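Local coordinates for protein amidohydrolase (Brucella melitensis biovar Abortus, PDB 4F0L) that probably acts as a metal-dependent deaminase of the amidohydrolase superfamily, here with a single iron ion bound at the mouth of its barrel, at residues B[64-69]-B[125-130]; B[165-170]-B[190-195]; B[211-216]-B[236-241]. One frame throughout, in Å; residues are numbered along the deposited sequence.

Contact 1 of 3, residues B[64-69]-B[125-130]; sequences LHSHAF and VGEFHY. With FE (Fe (III) ion), chain E.
H65 NE2 and H67 NE2 each bind FE at 2.2 Å. H241, D329 and two waters complete the shell. Segment 125-130 meets both imidazoles, but only H67 gets a hydrogen bond from it. H67 ND1 donates to F128 O at 3.0 Å, with an N-H...O angle of 158°. This carbonyl oxygen lies in the imidazole plane, so the bond fixes the ring's rotation and leaves NE2 facing the metal. The H65 edge comes over one face of the F128 ring, off centre, with CE1 3.2 Å from F128 CD2 and the planes at 65°. Y130 CE2 lies over one face of the H67 ring, toward its rim, with the rings oblique. F69 points its edge at the face of Y130.

The two histidines are the His-X-His pair at the end of the first strand of an amidohydrolase TIM barrel. Strand 125-129 runs parallel beside it as the second. F128 N to S66 O, 2.9 Å, is the firmer of the two backbone bonds between the strands; S66 N to G126 O is weak.

Further out, E127 has CG anti to its backbone N and bends at chi2 (60°) toward 64-69. E127 OE2 takes A68 N at 2.7 Å on its syn lone pair. E127 OE1 receives S66 OG at 2.8 Å from above the carboxylate plane, and Y114 OH also bonds to it.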
loop_
_atom_site.group_PDB
_atom_site.type_symbol
_atom_site.label_atom_id
_atom_site.label_comp_id
_atom_site.label_asym_id
_atom_site.label_seq_id
_atom_site.Cartn_x
_atom_site.Cartn_y
_atom_site.Cartn_z
ATOM N N LEU B 64 9.026 -7.237 13.926
ATOM C CA LEU B 64 10.341 -7.511 14.517
ATOM C C LEU B 64 11.291 -6.309 14.632
ATOM O O LEU B 64 12.405 -6.484 15.079
ATOM C CB LEU B 64 11.020 -8.691 13.796
ATOM C CG LEU B 64 11.210 -8.684 12.286
ATOM C CD1 LEU B 64 11.708 -7.330 11.802
ATOM C CD2 LEU B 64 12.187 -9.798 11.941
ATOM N N HIS B 65 10.845 -5.094 14.284
ATOM C CA HIS B 65 11.733 -3.902 14.309
ATOM C C HIS B 65 10.891 -2.665 14.295
ATOM O O HIS B 65 10.163 -2.398 13.327
ATOM C CB HIS B 65 12.643 -3.886 13.096
ATOM C CG HIS B 65 13.702 -2.827 13.117
ATOM N ND1 HIS B 65 14.817 -2.932 13.889
ATOM C CD2 HIS B 65 13.832 -1.649 12.402
ATOM C CE1 HIS B 65 15.583 -1.835 13.703
ATOM N NE2 HIS B 65 15.002 -1.070 12.775
ATOM N N SER B 66 10.984 -1.931 15.393
ATOM C CA SER B 66 10.211 -0.735 15.670
ATOM C C SER B 66 11.060 0.277 16.436
ATOM O O SER B 66 11.829 -0.080 17.310
ATOM C CB SER B 66 8.980 -1.100 16.496
ATOM O OG SER B 66 8.397 0.017 17.123
ATOM N N HIS B 67 10.924 1.545 16.056
ATOM C CA HIS B 67 11.330 2.670 16.884
ATOM C C HIS B 67 10.110 3.424 17.250
ATOM O O HIS B 67 9.624 4.261 16.469
ATOM C CB HIS B 67 12.297 3.582 16.140
ATOM C CG HIS B 67 13.335 2.835 15.368
ATOM N ND1 HIS B 67 14.204 2.006 15.956
ATOM C CD2 HIS B 67 13.606 2.797 14.014
ATOM C CE1 HIS B 67 15.008 1.470 15.002
ATOM N NE2 HIS B 67 14.634 1.959 13.827
ATOM N N ALA B 68 9.623 3.185 18.464
ATOM C CA ALA B 68 8.275 3.609 18.842
ATOM C C ALA B 68 8.082 5.117 18.690
ATOM O O ALA B 68 7.050 5.551 18.204
ATOM C CB ALA B 68 7.922 3.171 20.253
ATOM N N PHE B 69 9.079 5.915 19.062
ATOM C CA PHE B 69 8.919 7.378 19.035
ATOM C C PHE B 69 8.659 7.940 17.647
ATOM O O PHE B 69 8.028 8.968 17.523
ATOM C CB PHE B 69 10.111 8.097 19.702
ATOM C CG PHE B 69 11.376 8.094 18.885
ATOM C CD1 PHE B 69 11.632 9.103 17.984
ATOM C CD2 PHE B 69 12.322 7.076 19.035
ATOM C CE1 PHE B 69 12.810 9.099 17.237
ATOM C CE2 PHE B 69 13.493 7.064 18.299
ATOM C CZ PHE B 69 13.735 8.079 17.391
ATOM N N VAL B 125 6.192 -7.184 19.562
ATOM C CA VAL B 125 7.010 -6.179 18.957
ATOM C C VAL B 125 8.444 -6.330 19.390
ATOM O O VAL B 125 8.733 -6.651 20.544
ATOM C CB VAL B 125 6.492 -4.733 19.228
ATOM C CG1 VAL B 125 6.474 -4.406 20.724
ATOM C CG2 VAL B 125 7.344 -3.725 18.419
ATOM N N GLY B 126 9.335 -6.110 18.431
ATOM C CA GLY B 126 10.774 -6.020 18.675
ATOM C C GLY B 126 11.176 -4.586 18.697
ATOM O O GLY B 126 11.321 -3.966 17.654
ATOM N N GLU B 127 11.233 -4.014 19.889
ATOM C CA GLU B 127 11.495 -2.598 20.067
ATOM C C GLU B 127 13.001 -2.330 20.121
ATOM O O GLU B 127 13.666 -2.635 21.092
ATOM C CB GLU B 127 10.831 -2.067 21.330
ATOM C CG GLU B 127 10.927 -0.558 21.497
ATOM C CD GLU B 127 10.276 0.242 20.369
ATOM O OE1 GLU B 127 9.225 -0.189 19.826
ATOM O OE2 GLU B 127 10.820 1.319 20.035
ATOM N N PHE B 128 13.488 -1.757 19.041
ATOM C CA PHE B 128 14.898 -1.502 18.798
ATOM C C PHE B 128 15.078 -0.094 19.358
ATOM O O PHE B 128 14.872 0.925 18.656
ATOM C CB PHE B 128 15.124 -1.588 17.275
ATOM C CG PHE B 128 16.561 -1.567 16.826
ATOM C CD1 PHE B 128 17.256 -0.370 16.726
ATOM C CD2 PHE B 128 17.169 -2.709 16.386
ATOM C CE1 PHE B 128 18.571 -0.337 16.234
ATOM C CE2 PHE B 128 18.464 -2.692 15.895
ATOM C CZ PHE B 128 19.169 -1.501 15.816
ATOM N N HIS B 129 15.459 -0.063 20.631
ATOM C CA HIS B 129 15.246 1.083 21.482
ATOM C C HIS B 129 16.506 1.879 21.738
ATOM O O HIS B 129 17.401 1.413 22.478
ATOM C CB HIS B 129 14.712 0.577 22.822
ATOM C CG HIS B 129 14.546 1.657 23.838
ATOM N ND1 HIS B 129 13.749 2.709 23.627
ATOM C CD2 HIS B 129 15.125 1.838 25.095
ATOM C CE1 HIS B 129 13.783 3.516 24.705
ATOM N NE2 HIS B 129 14.630 2.986 25.602
ATOM N N TYR B 130 16.600 3.062 21.155
ATOM C CA TYR B 130 17.815 3.871 21.340
ATOM C C TYR B 130 17.622 5.237 21.990
ATOM O O TYR B 130 18.579 5.979 22.136
ATOM C CB TYR B 130 18.613 4.013 20.031
ATOM C CG TYR B 130 17.927 4.624 18.839
ATOM C CD1 TYR B 130 17.831 6.003 18.685
ATOM C CD2 TYR B 130 17.466 3.826 17.802
ATOM C CE1 TYR B 130 17.238 6.564 17.560
ATOM C CE2 TYR B 130 16.886 4.381 16.667
ATOM C CZ TYR B 130 16.780 5.738 16.548
ATOM O OH TYR B 130 16.203 6.277 15.422
HETATM FE FE FE E . 15.358 0.940 12.036
HETATM O O HOH W 1 15.699 1.124 9.895
HETATM O O HOH W 2 15.810 3.124 11.582
#

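Contact 2 of 3, residues B[165-170]-B[190-195]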
loop_
_atom_site.group_PDB
_atom_site.type_symbol
_atom_site.label_atom_id
_atom_site.label_comp_id
_atom_site.label_asym_id
_atom_site.label_seq_id
_atom_site.Cartn_x
_atom_site.Cartn_y
_atom_site.Cartn_z
ATOM N N PRO B 165 17.447 -3.052 23.701
ATOM C CA PRO B 165 18.117 -1.770 23.940
ATOM C C PRO B 165 19.330 -1.651 23.037
ATOM O O PRO B 165 20.105 -2.606 22.911
ATOM C CB PRO B 165 18.541 -1.871 25.413
ATOM C CG PRO B 165 17.559 -2.830 26.016
ATOM C CD PRO B 165 17.410 -3.859 24.931
ATOM N N VAL B 166 19.493 -0.481 22.444
ATOM C CA VAL B 166 20.508 -0.229 21.436
ATOM C C VAL B 166 21.837 0.325 22.029
ATOM O O VAL B 166 21.862 1.253 22.900
ATOM C CB VAL B 166 19.969 0.772 20.403
ATOM C CG1 VAL B 166 21.048 1.170 19.375
ATOM C CG2 VAL B 166 18.755 0.178 19.681
ATOM N N PHE B 167 22.922 -0.277 21.579
ATOM C CA PHE B 167 24.239 0.215 21.899
ATOM C C PHE B 167 24.682 1.109 20.763
ATOM O O PHE B 167 24.720 0.673 19.609
ATOM C CB PHE B 167 25.270 -0.903 22.106
ATOM C CG PHE B 167 26.628 -0.354 22.428
ATOM C CD1 PHE B 167 26.922 0.077 23.707
ATOM C CD2 PHE B 167 27.544 -0.124 21.416
ATOM C CE1 PHE B 167 28.144 0.656 24.002
ATOM C CE2 PHE B 167 28.760 0.459 21.687
ATOM C CZ PHE B 167 29.063 0.849 22.991
ATOM N N TYR B 168 25.050 2.339 21.106
ATOM C CA TYR B 168 25.423 3.388 20.139
ATOM C C TYR B 168 26.496 4.273 20.770
ATOM O O TYR B 168 26.291 4.824 21.843
ATOM C CB TYR B 168 24.187 4.238 19.856
ATOM C CG TYR B 168 24.207 5.137 18.632
ATOM C CD1 TYR B 168 25.180 6.108 18.442
ATOM C CD2 TYR B 168 23.201 5.044 17.692
ATOM C CE1 TYR B 168 25.170 6.933 17.322
ATOM C CE2 TYR B 168 23.189 5.857 16.587
ATOM C CZ TYR B 168 24.175 6.783 16.415
ATOM O OH TYR B 168 24.103 7.577 15.305
ATOM N N ALA B 169 27.639 4.411 20.111
ATOM C CA ALA B 169 28.747 5.194 20.680
ATOM C C ALA B 169 29.497 6.107 19.693
ATOM O O ALA B 169 30.299 6.909 20.127
ATOM C CB ALA B 169 29.737 4.252 21.351
ATOM N N HIS B 170 29.252 5.976 18.389
ATOM C CA HIS B 170 30.059 6.649 17.365
ATOM C C HIS B 170 29.259 7.099 16.177
ATOM O O HIS B 170 28.177 6.557 15.881
ATOM C CB HIS B 170 31.167 5.709 16.922
ATOM C CG HIS B 170 31.991 5.221 18.065
ATOM N ND1 HIS B 170 32.901 5.992 18.671
ATOM C CD2 HIS B 170 31.948 4.036 18.773
ATOM C CE1 HIS B 170 33.444 5.332 19.675
ATOM N NE2 HIS B 170 32.850 4.132 19.752
ATOM N N GLU B 190 30.111 -0.228 29.661
ATOM C CA GLU B 190 29.819 -0.333 31.065
ATOM C C GLU B 190 28.426 0.230 31.399
ATOM O O GLU B 190 27.635 -0.430 32.077
ATOM C CB GLU B 190 30.887 0.393 31.885
ATOM C CG GLU B 190 30.744 0.183 33.387
ATOM C CD GLU B 190 29.833 1.207 34.060
ATOM O OE1 GLU B 190 29.494 2.265 33.443
ATOM O OE2 GLU B 190 29.435 0.934 35.230
ATOM N N ARG B 191 28.142 1.457 30.951
ATOM C CA ARG B 191 26.839 2.043 31.248
ATOM C C ARG B 191 25.729 1.293 30.517
ATOM O O ARG B 191 24.612 1.180 31.033
ATOM C CB ARG B 191 26.781 3.526 30.911
ATOM C CG ARG B 191 25.517 4.200 31.432
ATOM C CD ARG B 191 25.661 5.719 31.433
ATOM N NE ARG B 191 25.577 6.251 30.079
ATOM C CZ ARG B 191 26.023 7.447 29.691
ATOM N NH1 ARG B 191 26.625 8.252 30.555
ATOM N NH2 ARG B 191 25.894 7.826 28.418
ATOM N N PHE B 192 26.057 0.737 29.346
ATOM C CA PHE B 192 25.117 -0.110 28.629
ATOM C C PHE B 192 24.756 -1.379 29.418
ATOM O O PHE B 192 23.570 -1.731 29.471
ATOM C CB PHE B 192 25.633 -0.477 27.224
ATOM C CG PHE B 192 24.647 -1.263 26.411
ATOM C CD1 PHE B 192 23.567 -0.631 25.796
ATOM C CD2 PHE B 192 24.769 -2.633 26.274
ATOM C CE1 PHE B 192 22.630 -1.356 25.058
ATOM C CE2 PHE B 192 23.832 -3.363 25.529
ATOM C CZ PHE B 192 22.764 -2.724 24.932
ATOM N N ALA B 193 25.758 -2.082 29.976
ATOM C CA ALA B 193 25.473 -3.282 30.804
ATOM C C ALA B 193 24.542 -2.909 31.977
ATOM O O ALA B 193 23.586 -3.619 32.278
ATOM C CB ALA B 193 26.760 -3.951 31.331
ATOM N N ARG B 194 24.813 -1.796 32.637
ATOM C CA ARG B 194 23.956 -1.351 33.727
ATOM C C ARG B 194 22.518 -1.054 33.233
ATOM O O ARG B 194 21.556 -1.340 33.907
ATOM C CB ARG B 194 24.569 -0.139 34.422
ATOM C CG ARG B 194 25.736 -0.482 35.354
ATOM C CD ARG B 194 26.098 0.683 36.279
ATOM N NE ARG B 194 26.798 1.728 35.541
ATOM C CZ ARG B 194 26.349 2.974 35.331
ATOM N NH1 ARG B 194 27.104 3.810 34.615
ATOM N NH2 ARG B 194 25.172 3.407 35.812
ATOM N N LEU B 195 22.377 -0.519 32.028
ATOM C CA LEU B 195 21.047 -0.248 31.474
ATOM C C LEU B 195 20.313 -1.563 31.201
ATOM O O LEU B 195 19.132 -1.707 31.550
ATOM C CB LEU B 195 21.183 0.560 30.185
ATOM C CG LEU B 195 19.897 0.814 29.383
ATOM C CD1 LEU B 195 19.034 1.809 30.110
ATOM C CD2 LEU B 195 20.273 1.311 28.011
#
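The E190 carboxylate is gripped by two bonds from R194: NE to OE2 at 2.8 Å, from above the carboxylate plane, and NH1 to OE1 at 3.1 Å, on its syn lone pair. The guanidinium lies side-on, one nitrogen to each oxygen. This salt bridge joins successive turns of helix 189-203 on its exposed side and does not face the strand.

The buried side is carried by F192. Its CG is anti to the backbone N (chi1 -176°), which sends the ring toward strand 160-167. F167 CB stands over the centre of the F192 face, 4.0 Å from the ring centroid, as a CH-pi contact. The F167 ring also presents its edge to that face, with CD1 3.8 Å from F192 CG and the planes at 87°. At the rim of F192, CZ lies 3.3 Å from P165 O, close to the ring plane. L195 CD2 reaches P165 CB more loosely.

The helix runs antiparallel to the strand, with the short axes at 174°. It is the return helix of a beta-alpha-beta crossover to the neighbouring parallel strand 210-215. V229, from helix 223-229, touches both phenylalanines.

The backbone oxygens beside F192 have partners elsewhere: P165 O belongs to the ladder with A214, and V166 O accepts from H132 NE2. The contact therefore needs no polar bond between helix and strand: F192 packs on apolar side chains and on carbonyl oxygens already satisfied.

Contact 3 of 3, residues B[211-216]-B[236-241]; sequences LGVAPH and APVHIH. With FE (Fe (III) ion), chain E.
H216 carries CG anti to its backbone N (chi1 -179°), and H241 carries CG anti to its carbonyl carbon (chi1 -69°). These torsions bring the two rings together at the ends of neighbouring strands of the TIM barrel. Strand 210-215 is the fourth barrel strand and 238-242 the fifth. H241, at the end of its segment, is a metal ligand. The edge of H241 meets the face of H216, with the planes at 73°. H241 ND1 lies over the rim of the H216 ring, 3.6 Å from H216 NE2. The H216 ring has Y168 as a further aromatic neighbour.

The strands share a single bridge, between V213 and V238. V213 N gives a bond to P237 O at 3.1 Å, and H239 N returns one to V213 O at 3.0 Å. Both are nearly straight and lie in the carbonyl planes. P215 has no N-H to give, so H239 O instead meets A214 CA in a CA-H...O contact of 3.1 Å. G212 CA lies 3.4 Å from P237 O, a close backbone approach that glycine allows.

Apolar groups fill one side of the pair. V213 CG2 and V238 CG2 lie side by side, V238 CG1 touches P215 CD, and P215 CB reaches I240 CD1. H239 points elsewhere, and its NE2 bonds to A379 O.

Past P215, H241 N donates to H216 O at 3.0 Å from above the carbonyl plane. On the same residue, H241 NE2 binds FE at 2.4 Å.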
loop_
_atom_site.group_PDB
_atom_site.type_symbol
_atom_site.label_atom_id
_atom_site.label_comp_id
_atom_site.label_asym_id
_atom_site.label_seq_id
_atom_site.Cartn_x
_atom_site.Cartn_y
_atom_site.Cartn_z
ATOM N N LEU B 211 14.556 -10.210 26.440
ATOM C CA LEU B 211 15.506 -9.073 26.476
ATOM C C LEU B 211 16.741 -9.458 25.694
ATOM O O LEU B 211 17.454 -10.407 26.081
ATOM C CB LEU B 211 15.894 -8.699 27.915
ATOM C CG LEU B 211 16.915 -7.564 28.148
ATOM C CD1 LEU B 211 16.363 -6.249 27.606
ATOM C CD2 LEU B 211 17.296 -7.425 29.624
ATOM N N GLY B 212 16.995 -8.745 24.588
ATOM C CA GLY B 212 18.211 -8.937 23.817
ATOM C C GLY B 212 19.025 -7.645 23.768
ATOM O O GLY B 212 18.823 -6.765 24.606
ATOM N N VAL B 213 19.922 -7.532 22.800
ATOM C CA VAL B 213 20.743 -6.326 22.606
ATOM C C VAL B 213 20.774 -5.924 21.135
ATOM O O VAL B 213 20.579 -6.764 20.249
ATOM C CB VAL B 213 22.192 -6.513 23.110
ATOM C CG1 VAL B 213 22.210 -6.963 24.587
ATOM C CG2 VAL B 213 22.928 -7.497 22.219
ATOM N N ALA B 214 20.964 -4.626 20.891
ATOM C CA ALA B 214 20.891 -4.070 19.547
ATOM C C ALA B 214 22.072 -3.115 19.329
ATOM O O ALA B 214 21.922 -1.914 19.472
ATOM C CB ALA B 214 19.565 -3.344 19.317
ATOM N N PRO B 215 23.250 -3.657 18.962
ATOM C CA PRO B 215 24.250 -2.753 18.414
ATOM C C PRO B 215 23.664 -1.990 17.240
ATOM O O PRO B 215 23.071 -2.588 16.332
ATOM C CB PRO B 215 25.377 -3.690 17.961
ATOM C CG PRO B 215 24.796 -5.067 17.952
ATOM C CD PRO B 215 23.688 -5.060 18.960
ATOM N N HIS B 216 23.766 -0.674 17.255
ATOM C CA HIS B 216 22.990 0.110 16.279
ATOM C C HIS B 216 23.295 -0.234 14.840
ATOM O O HIS B 216 22.398 -0.528 14.048
ATOM C CB HIS B 216 23.210 1.587 16.486
ATOM C CG HIS B 216 22.420 2.433 15.548
ATOM N ND1 HIS B 216 22.927 2.890 14.375
ATOM C CD2 HIS B 216 21.105 2.864 15.609
ATOM C CE1 HIS B 216 21.974 3.597 13.726
ATOM N NE2 HIS B 216 20.861 3.580 14.477
ATOM N N ALA B 236 20.374 -14.733 24.164
ATOM C CA ALA B 236 19.243 -13.898 23.770
ATOM C C ALA B 236 19.551 -13.278 22.400
ATOM O O ALA B 236 20.710 -13.259 21.974
ATOM C CB ALA B 236 19.008 -12.816 24.829
ATOM N N PRO B 237 18.527 -12.738 21.726
ATOM C CA PRO B 237 18.781 -12.125 20.413
ATOM C C PRO B 237 19.802 -10.982 20.318
ATOM O O PRO B 237 19.981 -10.215 21.261
ATOM C CB PRO B 237 17.396 -11.609 19.979
ATOM C CG PRO B 237 16.423 -12.503 20.693
ATOM C CD PRO B 237 17.088 -12.838 22.018
ATOM N N VAL B 238 20.412 -10.881 19.143
ATOM C CA VAL B 238 21.216 -9.729 18.751
ATOM C C VAL B 238 20.641 -9.160 17.428
ATOM O O VAL B 238 20.523 -9.883 16.443
ATOM C CB VAL B 238 22.673 -10.141 18.519
ATOM C CG1 VAL B 238 23.537 -8.943 18.068
ATOM C CG2 VAL B 238 23.236 -10.826 19.762
ATOM N N HIS B 239 20.269 -7.889 17.432
ATOM C CA HIS B 239 19.802 -7.187 16.232
ATOM C C HIS B 239 20.739 -6.062 15.891
ATOM O O HIS B 239 21.308 -5.426 16.793
ATOM C CB HIS B 239 18.418 -6.624 16.453
ATOM C CG HIS B 239 17.339 -7.654 16.480
ATOM N ND1 HIS B 239 16.120 -7.442 15.906
ATOM C CD2 HIS B 239 17.283 -8.909 17.068
ATOM C CE1 HIS B 239 15.368 -8.519 16.064
ATOM N NE2 HIS B 239 16.064 -9.423 16.776
ATOM N N ILE B 240 20.903 -5.804 14.601
ATOM C CA ILE B 240 21.787 -4.738 14.115
ATOM C C ILE B 240 21.305 -4.247 12.768
ATOM O O ILE B 240 20.944 -5.058 11.937
ATOM C CB ILE B 240 23.250 -5.258 14.015
ATOM C CG1 ILE B 240 24.208 -4.177 13.523
ATOM C CG2 ILE B 240 23.351 -6.479 13.104
ATOM C CD1 ILE B 240 25.658 -4.411 13.899
ATOM N N HIS B 241 21.326 -2.929 12.532
ATOM C CA HIS B 241 21.078 -2.391 11.185
ATOM C C HIS B 241 22.283 -2.697 10.341
ATOM O O HIS B 241 23.393 -2.371 10.726
ATOM C CB HIS B 241 20.935 -0.848 11.145
ATOM C CG HIS B 241 19.683 -0.283 11.788
ATOM N ND1 HIS B 241 19.731 0.669 12.758
ATOM C CD2 HIS B 241 18.325 -0.480 11.500
ATOM C CE1 HIS B 241 18.457 1.014 13.114
ATOM N NE2 HIS B 241 17.607 0.306 12.345
HETATM FE FE FE E . 15.358 0.940 12.036
HETATM O O HOH W 1 15.699 1.124 9.895
HETATM O O HOH W 2 15.810 3.124 11.582
#

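How the contacts relate
Contacts 1 and 3 share the FE site and both its waters. H65 NE2 and H241 NE2 are 3.0 Å apart as adjacent ligands of the ion, and D329 adds the remaining protein ligand. F128 of contact 1 also packs on contact 3, with CE1 3.4 Å from H241 CE1. Contact 2 binds no metal. Its strand 160-167 lies between strands 122-129 and 210-215 in the barrel sheet. V166 N is 2.8 Å from H129 O on one side, and F167 N is 2.8 Å from A214 O on the other. V166 CG2 touches F128 CD1 at 3.4 Å, so V166 of contact 2 packs against the phenylalanine that borders H65, H67 and H241.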